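Local atomic coordinates of glycerophosphodiester phosphodiesterase (Cytophaga hutchinsonii ATCC 33406, PDB entry 3CH0), a protein that belongs to the glycerophosphodiester phosphodiesterase family, whose members are built on a TIM-barrel fold of parallel strands surrounded by helices. Residues F9-H14 and D267-K272; A27-A32 and L40-V45; W242-N245 and E249-T252. All coordinates share one frame; numbering follows the deposited sequence.

Interaction 1: F9-H14 and D267-K272; sequences FDIQGH and DLFFEK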
ATOM      1  N   PHE A   9      10.786  11.133 -10.357  1.00 16.93           N
ATOM      2  CA  PHE A   9      10.367  11.010  -8.954  1.00 17.00           C
ATOM      3  C   PHE A   9       9.020  10.270  -8.865  1.00 16.31           C
ATOM      4  O   PHE A   9       8.102  10.554  -9.677  1.00 17.46           O
ATOM      5  CB  PHE A   9      10.235  12.409  -8.383  1.00 15.17           C
ATOM      6  CG  PHE A   9      10.208  12.448  -6.863  1.00 14.13           C
ATOM      7  CD1 PHE A   9      11.366  12.297  -6.126  1.00 15.56           C
ATOM      8  CD2 PHE A   9       9.011  12.630  -6.178  1.00 14.11           C
ATOM      9  CE1 PHE A   9      11.334  12.378  -4.730  1.00 16.07           C
ATOM     10  CE2 PHE A   9       8.992  12.711  -4.790  1.00 15.02           C
ATOM     11  CZ  PHE A   9      10.132  12.591  -4.071  1.00 12.99           C
ATOM     12  N   ASP A  10       8.885   9.404  -7.867  1.00 13.78           N
ATOM     13  CA  ASP A  10       7.677   8.578  -7.716  1.00 11.41           C
ATOM     14  C   ASP A  10       6.765   9.147  -6.625  1.00 12.64           C
ATOM     15  O   ASP A  10       7.035   8.972  -5.444  1.00 11.40           O
ATOM     16  CB  ASP A  10       8.091   7.146  -7.398  1.00 11.89           C
ATOM     17  CG  ASP A  10       6.947   6.191  -7.440  1.00 14.71           C
ATOM     18  OD1 ASP A  10       5.804   6.615  -7.703  1.00 12.28           O
ATOM     19  OD2 ASP A  10       7.215   4.988  -7.227  1.00 14.51           O
ATOM     20  N   ILE A  11       5.714   9.856  -7.039  1.00 11.83           N
ATOM     21  CA  ILE A  11       4.673  10.364  -6.146  1.00 11.45           C
ATOM     22  C   ILE A  11       3.638   9.245  -5.969  1.00 12.54           C
ATOM     23  O   ILE A  11       2.936   8.924  -6.905  1.00 11.03           O
ATOM     24  CB  ILE A  11       3.962  11.614  -6.725  1.00 12.61           C
ATOM     25  CG1 ILE A  11       4.956  12.760  -6.881  1.00 12.22           C
ATOM     26  CG2 ILE A  11       2.802  12.044  -5.848  1.00 13.94           C
ATOM     27  CD1 ILE A  11       4.453  13.883  -7.760  1.00 14.86           C
ATOM     28  N   GLN A  12       3.573   8.681  -4.754  1.00 10.28           N
ATOM     29  CA  GLN A  12       2.690   7.568  -4.430  1.00  8.76           C
ATOM     30  C   GLN A  12       1.544   8.052  -3.542  1.00  8.70           C
ATOM     31  O   GLN A  12       1.773   8.599  -2.460  1.00 10.46           O
ATOM     32  CB  GLN A  12       3.373   6.390  -3.728  1.00  9.33           C
ATOM     33  CG  GLN A  12       4.588   5.889  -4.464  1.00  8.69           C
ATOM     34  CD  GLN A  12       4.874   4.413  -4.203  1.00 10.68           C
ATOM     35  OE1 GLN A  12       4.157   3.762  -3.427  1.00 12.31           O
ATOM     36  NE2 GLN A  12       5.893   3.886  -4.850  1.00 12.24           N
ATOM     37  N   GLY A  13       0.316   7.808  -3.969  1.00  8.95           N
ATOM     38  CA  GLY A  13      -0.855   8.082  -3.142  1.00  9.53           C
ATOM     39  C   GLY A  13      -1.101   6.943  -2.181  1.00 10.42           C
ATOM     40  O   GLY A  13      -1.423   5.838  -2.603  1.00  9.64           O
ATOM     41  N   HIS A  14      -0.873   7.183  -0.868  1.00  9.61           N
ATOM     42  CA  HIS A  14      -0.961   6.151   0.165  1.00  8.90           C
ATOM     43  C   HIS A  14      -2.425   5.709   0.309  1.00  9.05           C
ATOM     44  O   HIS A  14      -3.288   6.555   0.631  1.00  9.34           O
ATOM     45  CB  HIS A  14      -0.434   6.697   1.513  1.00  9.14           C
ATOM     46  CG  HIS A  14      -0.308   5.698   2.616  1.00  9.08           C
ATOM     47  ND1 HIS A  14      -0.856   5.899   3.871  1.00 10.65           N
ATOM     48  CD2 HIS A  14       0.332   4.501   2.667  1.00 10.24           C
ATOM     49  CE1 HIS A  14      -0.527   4.870   4.650  1.00  9.23           C
ATOM     50  NE2 HIS A  14       0.211   4.026   3.947  1.00 10.83           N
ATOM     51  N   ASP A 267      -2.107  15.488  -2.967  1.00 12.34           N
ATOM     52  CA  ASP A 267      -2.401  16.860  -3.378  1.00 15.07           C
ATOM     53  C   ASP A 267      -1.274  17.875  -3.035  1.00 12.98           C
ATOM     54  O   ASP A 267      -1.138  18.926  -3.702  1.00 14.17           O
ATOM     55  CB  ASP A 267      -3.762  17.312  -2.816  1.00 15.55           C
ATOM     56  CG  ASP A 267      -3.853  17.246  -1.312  1.00 16.55           C
ATOM     57  OD1 ASP A 267      -3.410  16.263  -0.723  1.00 15.48           O
ATOM     58  OD2 ASP A 267      -4.478  18.157  -0.707  1.00 22.18           O
ATOM     59  N   LEU A 268      -0.446  17.561  -2.034  1.00 12.56           N
ATOM     60  CA  LEU A 268       0.696  18.426  -1.701  1.00 14.80           C
ATOM     61  C   LEU A 268       1.581  18.701  -2.915  1.00 16.22           C
ATOM     62  O   LEU A 268       2.151  19.774  -3.047  1.00 16.93           O
ATOM     63  CB  LEU A 268       1.533  17.826  -0.552  1.00 14.56           C
ATOM     64  CG  LEU A 268       0.857  17.875   0.838  1.00 15.82           C
ATOM     65  CD1 LEU A 268       1.533  17.018   1.863  1.00 14.34           C
ATOM     66  CD2 LEU A 268       0.744  19.309   1.369  1.00 17.86           C
ATOM     67  N   PHE A 269       1.686  17.730  -3.808  1.00 13.24           N
ATOM     68  CA  PHE A 269       2.576  17.837  -4.936  1.00 14.88           C
ATOM     69  C   PHE A 269       2.000  18.681  -6.055  1.00 18.25           C
ATOM     70  O   PHE A 269       2.744  19.021  -6.952  1.00 19.37           O
ATOM     71  CB  PHE A 269       2.920  16.447  -5.480  1.00 15.86           C
ATOM     72  CG  PHE A 269       3.896  15.701  -4.614  1.00 12.80           C
ATOM     73  CD1 PHE A 269       5.249  15.904  -4.732  1.00 11.01           C
ATOM     74  CD2 PHE A 269       3.472  14.822  -3.649  1.00 12.43           C
ATOM     75  CE1 PHE A 269       6.149  15.210  -3.967  1.00 14.26           C
ATOM     76  CE2 PHE A 269       4.362  14.134  -2.883  1.00 12.75           C
ATOM     77  CZ  PHE A 269       5.679  14.316  -3.015  1.00 11.93           C
ATOM     78  N   PHE A 270       0.697  18.938  -6.042  1.00 20.04           N
ATOM     79  CA  PHE A 270       0.007  19.625  -7.138  1.00 21.07           C
ATOM     80  C   PHE A 270      -0.551  20.994  -6.689  1.00 23.31           C
ATOM     81  O   PHE A 270      -1.042  21.751  -7.511  1.00 31.10           O
ATOM     82  CB  PHE A 270      -1.076  18.711  -7.704  1.00 18.58           C
ATOM     83  CG  PHE A 270      -0.535  17.381  -8.106  1.00 18.02           C
ATOM     84  CD1 PHE A 270       0.199  17.239  -9.275  1.00 21.67           C
ATOM     85  CD2 PHE A 270      -0.611  16.297  -7.247  1.00 16.53           C
ATOM     86  CE1 PHE A 270       0.763  16.010  -9.624  1.00 24.04           C
ATOM     87  CE2 PHE A 270      -0.061  15.068  -7.611  1.00 15.65           C
ATOM     88  CZ  PHE A 270       0.646  14.927  -8.781  1.00 24.01           C
ATOM     89  N   GLU A 271      -0.386  21.318  -5.409  1.00 31.72           N
ATOM     90  CA  GLU A 271      -0.576  22.675  -4.857  1.00 37.76           C
ATOM     91  C   GLU A 271       0.497  23.678  -5.323  1.00 44.04           C
ATOM     92  O   GLU A 271       1.682  23.560  -4.989  1.00 45.35           O
ATOM     93  CB  GLU A 271      -0.618  22.626  -3.319  1.00 38.82           C
ATOM     94  CG  GLU A 271      -1.936  22.069  -2.788  1.00 46.51           C
ATOM     95  CD  GLU A 271      -1.871  21.609  -1.321  1.00 44.67           C
ATOM     96  OE1 GLU A 271      -0.946  22.044  -0.602  1.00 55.13           O
ATOM     97  OE2 GLU A 271      -2.753  20.808  -0.903  1.00 50.99           O
ATOM     98  N   LYS A 272       0.054  24.672  -6.098  1.00 50.74           N
ATOM     99  CA  LYS A 272       0.938  25.721  -6.614  1.00 54.71           C
ATOM    100  C   LYS A 272       1.189  26.758  -5.521  1.00 57.90           C
ATOM    101  O   LYS A 272       1.993  26.543  -4.596  1.00 59.75           O
ATOM    102  CB  LYS A 272       0.343  26.370  -7.876  1.00 54.62           C
ATOM    103  OXT LYS A 272       0.578  27.828  -5.531  1.00 61.34           O
TER
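I11 and F269 mark the nearest approach of the two backbones, 7.9 Å from CA to CA, and no hydrogen bond spans that gap. Residues 10-13 form a strand. D267-F269 belong to a short 3-10 segment, and the carbonyl oxygen of D267 takes the amide N-H groups of both F270 and E271 as the chain runs out to its C-terminus.

The joining is done by side chains. I11 lies on one face of the F269 ring: its CG1 sits 3.8 Å from the ring centroid and only 11° off the normal, a clear CH-pi contact. Its two methyls spread across the same ring, with I11 CG2 3.6 Å from F269 CD2 and I11 CD1 3.7 Å from F269 CG. With CG anti to the carbonyl carbon (chi1 -75°), the F269 side chain heads toward the strand and turns one face to I11. F9 comes in at about a right angle to the F269 side chain, with F9 CE2 3.9 Å from F269 CE1. A slighter contact is made by F270, whose CZ reaches I11 CD1 at 4.1 Å, while F269 CB rests over a face of the F270 ring.

F9 and F269 also touch I261 of strand 260-263, and helix 247-256 adds I254 against F9 and I250 against F269. The arrangement is that of a TIM barrel in which the C-terminal segment packs against the first strand.

Interaction 2: A27-A32 and L40-V45; sequences AAFTKA and LEFDLV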
ATOM      1  N   ALA A  27     -13.064   5.352  -4.939  1.00 10.93           N
ATOM      2  CA  ALA A  27     -13.087   6.835  -4.942  1.00 10.60           C
ATOM      3  C   ALA A  27     -11.688   7.414  -4.700  1.00 11.47           C
ATOM      4  O   ALA A  27     -11.262   8.324  -5.408  1.00 11.47           O
ATOM      5  CB  ALA A  27     -14.073   7.377  -3.924  1.00 13.60           C
ATOM      6  N   ALA A  28     -10.977   6.902  -3.692  1.00 10.56           N
ATOM      7  CA  ALA A  28      -9.641   7.396  -3.414  1.00 10.40           C
ATOM      8  C   ALA A  28      -8.675   7.170  -4.571  1.00  9.23           C
ATOM      9  O   ALA A  28      -7.856   8.026  -4.913  1.00 11.05           O
ATOM     10  CB  ALA A  28      -9.055   6.747  -2.090  1.00 11.24           C
ATOM     11  N   PHE A  29      -8.748   5.980  -5.166  1.00  8.82           N
ATOM     12  CA  PHE A  29      -7.849   5.691  -6.274  1.00 10.82           C
ATOM     13  C   PHE A  29      -8.154   6.574  -7.469  1.00 10.76           C
ATOM     14  O   PHE A  29      -7.253   7.037  -8.128  1.00 11.00           O
ATOM     15  CB  PHE A  29      -7.843   4.252  -6.708  1.00 10.91           C
ATOM     16  CG  PHE A  29      -7.394   3.325  -5.601  1.00 11.52           C
ATOM     17  CD1 PHE A  29      -6.146   3.481  -5.052  1.00 10.58           C
ATOM     18  CD2 PHE A  29      -8.225   2.334  -5.103  1.00 10.69           C
ATOM     19  CE1 PHE A  29      -5.720   2.663  -4.021  1.00  9.94           C
ATOM     20  CE2 PHE A  29      -7.795   1.506  -4.043  1.00 12.44           C
ATOM     21  CZ  PHE A  29      -6.542   1.724  -3.522  1.00  9.18           C
ATOM     22  N   THR A  30      -9.418   6.808  -7.729  1.00 10.78           N
ATOM     23  CA  THR A  30      -9.815   7.675  -8.865  1.00 12.65           C
ATOM     24  C   THR A  30      -9.369   9.104  -8.661  1.00 11.12           C
ATOM     25  O   THR A  30      -8.790   9.691  -9.542  1.00 12.74           O
ATOM     26  CB  THR A  30     -11.334   7.633  -9.044  1.00 12.88           C
ATOM     27  OG1 THR A  30     -11.797   6.274  -9.202  1.00 13.16           O
ATOM     28  CG2 THR A  30     -11.759   8.483 -10.278  1.00 14.62           C
ATOM     29  N   LYS A  31      -9.540   9.635  -7.444  1.00  9.19           N
ATOM     30  CA  LYS A  31      -9.024  10.951  -7.102  1.00 10.55           C
ATOM     31  C   LYS A  31      -7.515  11.035  -7.300  1.00 11.07           C
ATOM     32  O   LYS A  31      -7.013  12.015  -7.862  1.00 12.46           O
ATOM     33  CB  LYS A  31      -9.419  11.295  -5.661  1.00 13.18           C
ATOM     34  CG  LYS A  31      -8.805  12.554  -5.086  1.00 17.37           C
ATOM     35  CD  LYS A  31      -9.313  13.794  -5.665  1.00 17.62           C
ATOM     36  CE  LYS A  31      -8.702  14.990  -4.932  1.00 24.81           C
ATOM     37  NZ  LYS A  31      -9.066  16.265  -5.619  1.00 26.74           N
ATOM     38  N   ALA A  32      -6.760  10.055  -6.790  1.00  9.91           N
ATOM     39  CA  ALA A  32      -5.315  10.115  -6.922  1.00  9.06           C
ATOM     40  C   ALA A  32      -4.922  10.070  -8.409  1.00 10.38           C
ATOM     41  O   ALA A  32      -3.972  10.751  -8.818  1.00 12.96           O
ATOM     42  CB  ALA A  32      -4.668   8.937  -6.126  1.00 12.25           C
ATOM     43  N   LEU A  40      -0.368   4.372  -7.551  1.00 10.03           N
ATOM     44  CA  LEU A  40      -1.389   4.089  -6.544  1.00  8.42           C
ATOM     45  C   LEU A  40      -0.742   3.087  -5.581  1.00  8.71           C
ATOM     46  O   LEU A  40      -0.304   2.021  -6.014  1.00  9.58           O
ATOM     47  CB  LEU A  40      -2.601   3.458  -7.176  1.00  9.60           C
ATOM     48  CG  LEU A  40      -3.269   4.267  -8.321  1.00  9.56           C
ATOM     49  CD1 LEU A  40      -4.440   3.458  -8.912  1.00 11.00           C
ATOM     50  CD2 LEU A  40      -3.755   5.595  -7.768  1.00 10.52           C
ATOM     51  N   GLU A  41      -0.730   3.425  -4.308  1.00  8.75           N
ATOM     52  CA  GLU A  41      -0.234   2.581  -3.249  1.00  7.93           C
ATOM     53  C   GLU A  41      -1.449   1.983  -2.487  1.00  8.01           C
ATOM     54  O   GLU A  41      -2.473   2.650  -2.259  1.00  8.49           O
ATOM     55  CB  GLU A  41       0.697   3.359  -2.320  1.00  9.34           C
ATOM     56  CG  GLU A  41       1.423   2.532  -1.257  1.00 11.67           C
ATOM     57  CD  GLU A  41       0.574   2.076  -0.099  1.00 11.12           C
ATOM     58  OE1 GLU A  41      -0.511   2.637   0.223  1.00 11.07           O
ATOM     59  OE2 GLU A  41       0.995   1.127   0.610  1.00 12.24           O
ATOM     60  N   PHE A  42      -1.390   0.706  -2.126  1.00  9.10           N
ATOM     61  CA  PHE A  42      -2.551   0.073  -1.532  1.00  8.79           C
ATOM     62  C   PHE A  42      -2.135  -1.255  -0.927  1.00 10.13           C
ATOM     63  O   PHE A  42      -1.026  -1.705  -1.091  1.00  9.40           O
ATOM     64  CB  PHE A  42      -3.662  -0.160  -2.574  1.00  8.70           C
ATOM     65  CG  PHE A  42      -3.150  -0.862  -3.798  1.00  7.78           C
ATOM     66  CD1 PHE A  42      -2.594  -0.149  -4.844  1.00  8.66           C
ATOM     67  CD2 PHE A  42      -3.212  -2.266  -3.915  1.00  8.72           C
ATOM     68  CE1 PHE A  42      -2.060  -0.768  -5.932  1.00  9.21           C
ATOM     69  CE2 PHE A  42      -2.659  -2.915  -4.996  1.00  9.76           C
ATOM     70  CZ  PHE A  42      -2.093  -2.171  -6.010  1.00  9.25           C
ATOM     71  N   ASP A  43      -3.072  -1.872  -0.214  1.00  9.69           N
ATOM     72  CA  ASP A  43      -2.855  -3.049   0.630  1.00  9.67           C
ATOM     73  C   ASP A  43      -3.792  -4.144   0.192  1.00 10.75           C
ATOM     74  O   ASP A  43      -4.913  -3.869  -0.223  1.00  9.48           O
ATOM     75  CB  ASP A  43      -3.211  -2.640   2.027  1.00  8.98           C
ATOM     76  CG  ASP A  43      -2.483  -1.409   2.478  1.00 10.47           C
ATOM     77  OD1 ASP A  43      -1.252  -1.493   2.558  1.00  9.90           O
ATOM     78  OD2 ASP A  43      -3.095  -0.372   2.844  1.00 11.36           O
ATOM     79  N   LEU A  44      -3.314  -5.397   0.258  1.00  9.10           N
ATOM     80  CA  LEU A  44      -4.056  -6.547  -0.215  1.00 10.19           C
ATOM     81  C   LEU A  44      -4.164  -7.635   0.825  1.00  8.66           C
ATOM     82  O   LEU A  44      -3.188  -7.971   1.533  1.00  9.21           O
ATOM     83  CB  LEU A  44      -3.420  -7.143  -1.467  1.00  9.17           C
ATOM     84  CG  LEU A  44      -3.142  -6.181  -2.632  1.00 10.61           C
ATOM     85  CD1 LEU A  44      -2.297  -6.790  -3.754  1.00 12.22           C
ATOM     86  CD2 LEU A  44      -4.482  -5.676  -3.180  1.00 11.95           C
ATOM     87  N   VAL A  45      -5.390  -8.152   0.911  1.00 10.36           N
ATOM     88  CA  VAL A  45      -5.751  -9.296   1.766  1.00  8.35           C
ATOM     89  C   VAL A  45      -6.626 -10.243   0.942  1.00 10.57           C
ATOM     90  O   VAL A  45      -6.904  -9.966  -0.229  1.00 11.21           O
ATOM     91  CB  VAL A  45      -6.355  -8.889   3.088  1.00  9.82           C
ATOM     92  CG1 VAL A  45      -5.487  -7.811   3.804  1.00  9.23           C
ATOM     93  CG2 VAL A  45      -7.828  -8.404   2.851  1.00 10.83           C
TER
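F29 reaches from helix 27-32 across to L40, E41 and F42 of the strand. The two short segments run nearly antiparallel, at 162°, with their axes 9.5 Å apart, and the far end of the F29 ring is where they pack most closely. Its CZ presses on F42 CB at 3.6 Å, and its CE1 edge meets E41 O at 3.7 Å, close to the ring plane. The F42 ring, with CG between the backbone N and the carbonyl carbon (chi1 51°), stands with its plane at 87° to that of F29, the centroids 5.9 Å apart, in an oblique pair. Nearer the helix backbone, L40 fits between F29 and A32: L40 CD1 lies 4.1 Å from F29 CB, and L40 CD2 is 3.8 Å from A32 CB.

Helix 26-35 is the connection of a beta-alpha-beta crossover between the parallel neighbours 10-13 and 39-46, the repeating element of a TIM barrel, and here it packs on the strand that follows it. L120 of helix 117-127 touches F29, L40 and F42 alike, and V54 of strand 52-54 touches both F29 and F42.

In contrast to the tightly packed F29 ring, A27, T30 and K31 of the helix are partly exposed; CB of T30 points away from the strand, and its hydroxyl is hydrogen-bonded to I26 O one turn back. E41 is buried but its CB also points away from the helix; its carboxylate is taken up by Q174 NE2 and the backbone N of R15, with a bound citric acid about 3 Å from the side chain at the nearest atoms.

Interaction 3: W242-N245 and E249-T252; sequences WTVN and EIET. With EDO (1,2-ethanediol), chain H; EDO (1,2-ethanediol), chain E.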
ATOM      1  N   TRP A 242       7.874   6.352   3.805  1.00  9.99           N
ATOM      2  CA  TRP A 242       6.455   6.493   4.140  1.00  9.56           C
ATOM      3  C   TRP A 242       6.301   6.879   5.600  1.00  9.21           C
ATOM      4  O   TRP A 242       7.244   6.684   6.341  1.00  9.72           O
ATOM      5  CB  TRP A 242       5.734   5.141   3.920  1.00 11.46           C
ATOM      6  CG  TRP A 242       6.418   3.972   4.617  1.00 11.23           C
ATOM      7  CD1 TRP A 242       7.374   3.143   4.080  1.00  9.71           C
ATOM      8  CD2 TRP A 242       6.242   3.529   5.970  1.00  8.20           C
ATOM      9  NE1 TRP A 242       7.756   2.211   4.985  1.00  9.92           N
ATOM     10  CE2 TRP A 242       7.092   2.430   6.166  1.00  9.25           C
ATOM     11  CE3 TRP A 242       5.436   3.945   7.048  1.00  9.41           C
ATOM     12  CZ2 TRP A 242       7.159   1.766   7.402  1.00 10.65           C
ATOM     13  CZ3 TRP A 242       5.513   3.272   8.263  1.00 12.64           C
ATOM     14  CH2 TRP A 242       6.348   2.175   8.422  1.00 12.29           C
ATOM     15  N   THR A 243       5.137   7.381   6.022  1.00  9.72           N
ATOM     16  CA  THR A 243       4.115   7.998   5.230  1.00  9.65           C
ATOM     17  C   THR A 243       4.270   9.476   5.557  1.00 10.32           C
ATOM     18  O   THR A 243       4.129   9.892   6.716  1.00 11.10           O
ATOM     19  CB  THR A 243       2.728   7.456   5.607  1.00 10.60           C
ATOM     20  OG1 THR A 243       2.672   6.057   5.257  1.00 10.96           O
ATOM     21  CG2 THR A 243       1.610   8.173   4.860  1.00 10.91           C
ATOM     22  N   VAL A 244       4.567  10.271   4.537  1.00  8.57           N
ATOM     23  CA  VAL A 244       5.056  11.642   4.692  1.00  9.67           C
ATOM     24  C   VAL A 244       3.993  12.649   4.291  1.00 10.83           C
ATOM     25  O   VAL A 244       3.604  12.709   3.145  1.00 10.64           O
ATOM     26  CB  VAL A 244       6.346  11.855   3.935  1.00 10.50           C
ATOM     27  CG1 VAL A 244       6.992  13.171   4.381  1.00 10.47           C
ATOM     28  CG2 VAL A 244       7.350  10.666   4.106  1.00 10.30           C
ATOM     29  N   ASN A 245       3.497  13.423   5.287  1.00 11.12           N
ATOM     30  CA  ASN A 245       2.226  14.127   5.156  1.00 10.24           C
ATOM     31  C   ASN A 245       2.333  15.655   5.296  1.00 11.53           C
ATOM     32  O   ASN A 245       1.321  16.325   5.476  1.00 13.41           O
ATOM     33  CB  ASN A 245       1.208  13.569   6.172  1.00 10.40           C
ATOM     34  CG  ASN A 245       0.708  12.170   5.768  1.00  9.02           C
ATOM     35  OD1 ASN A 245       0.912  11.803   4.602  1.00 11.81           O
ATOM     36  ND2 ASN A 245      -0.010  11.485   6.661  1.00 11.69           N
ATOM     37  N   GLU A 249       8.454  18.191   5.255  1.00 10.60           N
ATOM     38  CA  GLU A 249       9.107  16.891   5.388  1.00 12.38           C
ATOM     39  C   GLU A 249       9.461  16.298   4.034  1.00 12.57           C
ATOM     40  O   GLU A 249      10.508  15.685   3.853  1.00 12.23           O
ATOM     41  CB  GLU A 249       8.247  15.897   6.188  1.00 11.49           C
ATOM     42  CG  GLU A 249       8.107  16.179   7.660  1.00 11.95           C
ATOM     43  CD  GLU A 249       7.121  15.235   8.244  1.00 12.40           C
ATOM     44  OE1 GLU A 249       7.550  14.094   8.645  1.00 14.04           O
ATOM     45  OE2 GLU A 249       5.906  15.597   8.297  1.00 12.36           O
ATOM     46  N   ILE A 250       8.558  16.490   3.069  1.00 13.20           N
ATOM     47  CA  ILE A 250       8.781  16.020   1.682  1.00 11.74           C
ATOM     48  C   ILE A 250       9.988  16.751   1.092  1.00 13.16           C
ATOM     49  O   ILE A 250      10.881  16.144   0.489  1.00 14.66           O
ATOM     50  CB  ILE A 250       7.519  16.233   0.818  1.00 11.39           C
ATOM     51  CG1 ILE A 250       6.432  15.228   1.238  1.00 15.16           C
ATOM     52  CG2 ILE A 250       7.834  16.101  -0.663  1.00 13.59           C
ATOM     53  CD1 ILE A 250       5.002  15.500   0.722  1.00 12.60           C
ATOM     54  N   GLU A 251      10.016  18.061   1.311  1.00 14.25           N
ATOM     55  CA  GLU A 251      11.143  18.865   0.801  1.00 15.40           C
ATOM     56  C   GLU A 251      12.474  18.452   1.438  1.00 13.26           C
ATOM     57  O   GLU A 251      13.506  18.349   0.709  1.00 17.95           O
ATOM     58  CB  GLU A 251      10.833  20.354   0.991  1.00 20.48           C
ATOM     59  CG  GLU A 251       9.823  20.850  -0.030  1.00 19.97           C
ATOM     60  CD  GLU A 251       9.342  22.283   0.206  1.00 24.21           C
ATOM     61  OE1 GLU A 251       9.331  22.738   1.389  1.00 28.33           O
ATOM     62  OE2 GLU A 251       8.943  22.905  -0.804  1.00 30.53           O
ATOM     63  N   THR A 252      12.507  18.212   2.740  1.00 14.63           N
ATOM     64  CA  THR A 252      13.724  17.713   3.408  1.00 14.92           C
ATOM     65  C   THR A 252      14.170  16.399   2.775  1.00 15.82           C
ATOM     66  O   THR A 252      15.318  16.266   2.363  1.00 17.18           O
ATOM     67  CB  THR A 252      13.537  17.535   4.883  1.00 12.00           C
ATOM     68  OG1 THR A 252      13.377  18.851   5.477  1.00 17.73           O
ATOM     69  CG2 THR A 252      14.753  16.810   5.558  1.00 18.28           C
TER
HETATM   70  C1  EDO H 278       5.317  11.582   9.397  1.00 17.37           C
HETATM   71  O1  EDO H 278       6.276  12.418  10.084  1.00 14.57           O
HETATM   72  C2  EDO H 278       4.056  12.363   9.013  1.00 13.94           C
HETATM   73  O2  EDO H 278       4.228  13.382   8.045  1.00 12.77           O
HETATM   74  C1  EDO E 275       5.947   7.654   9.346  1.00 30.99           C
HETATM   75  O1  EDO E 275       4.650   7.174   9.054  1.00 23.64           O
HETATM   76  C2  EDO E 275       6.069   8.056  10.819  1.00 24.91           C
HETATM   77  O2  EDO E 275       6.423   6.938  11.630  1.00 28.94           O
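V244 meets E249 and I250 where a beta-alpha loop of the TIM barrel, leaving strand 238-239, turns into helix 247-256. The apolar part of the contact centres on one methyl. V244 CG1, held anti to its backbone N (chi1 -167°), lies 3.5 Å from E249 CB and 3.8 Å from I250 CG1, while I261 of strand 260-263 touches both V244 and I250.

No direct hydrogen bond links the two segments; instead a 1,2-ethanediol, probably from the crystallisation liquor, bridges them. The E249 side chain is extended beyond CG, and each of its carboxylate oxygens takes one hydroxyl of the diol: OE1 accepts from O1 at 2.6 Å and OE2 from O2 at 2.8 Å. The same O2 accepts from N245 N at 2.9 Å. E249 OE2 has a further partner in T246 OG1, so this oxygen is gripped twice.

The side-chain amide of N245 is anchored beyond the contact, with ND2 on D264 OD2 and OD1 on T263 OG1. Upstream, the peptide between W242 and T243 is cis, and T243 N donates to O1 of a second 1,2-ethanediol at 3.1 Å, almost straight (178°).

All three contacts belong to one TIM barrel. Interaction 1 joins residues close to the two ends of the chain, and the segments of interactions 2 and 3 follow one after the other between them. Interactions 1 and 2 have centres about 14 Å apart and share the sheet: G13 O and E41 N, 3.0 Å apart, probably form a hydrogen bond. Interactions 1 and 3 are closer, about 10 Å between centres, and F269 and L268 both rest on I250 of helix 247-256. Interactions 2 and 3 have centres about 19 Å apart, with nearest atoms about 7 Å apart. Strand 10-13 pairs with both 39-46 and 260-263, which brings early and late parts of the chain together in the barrel.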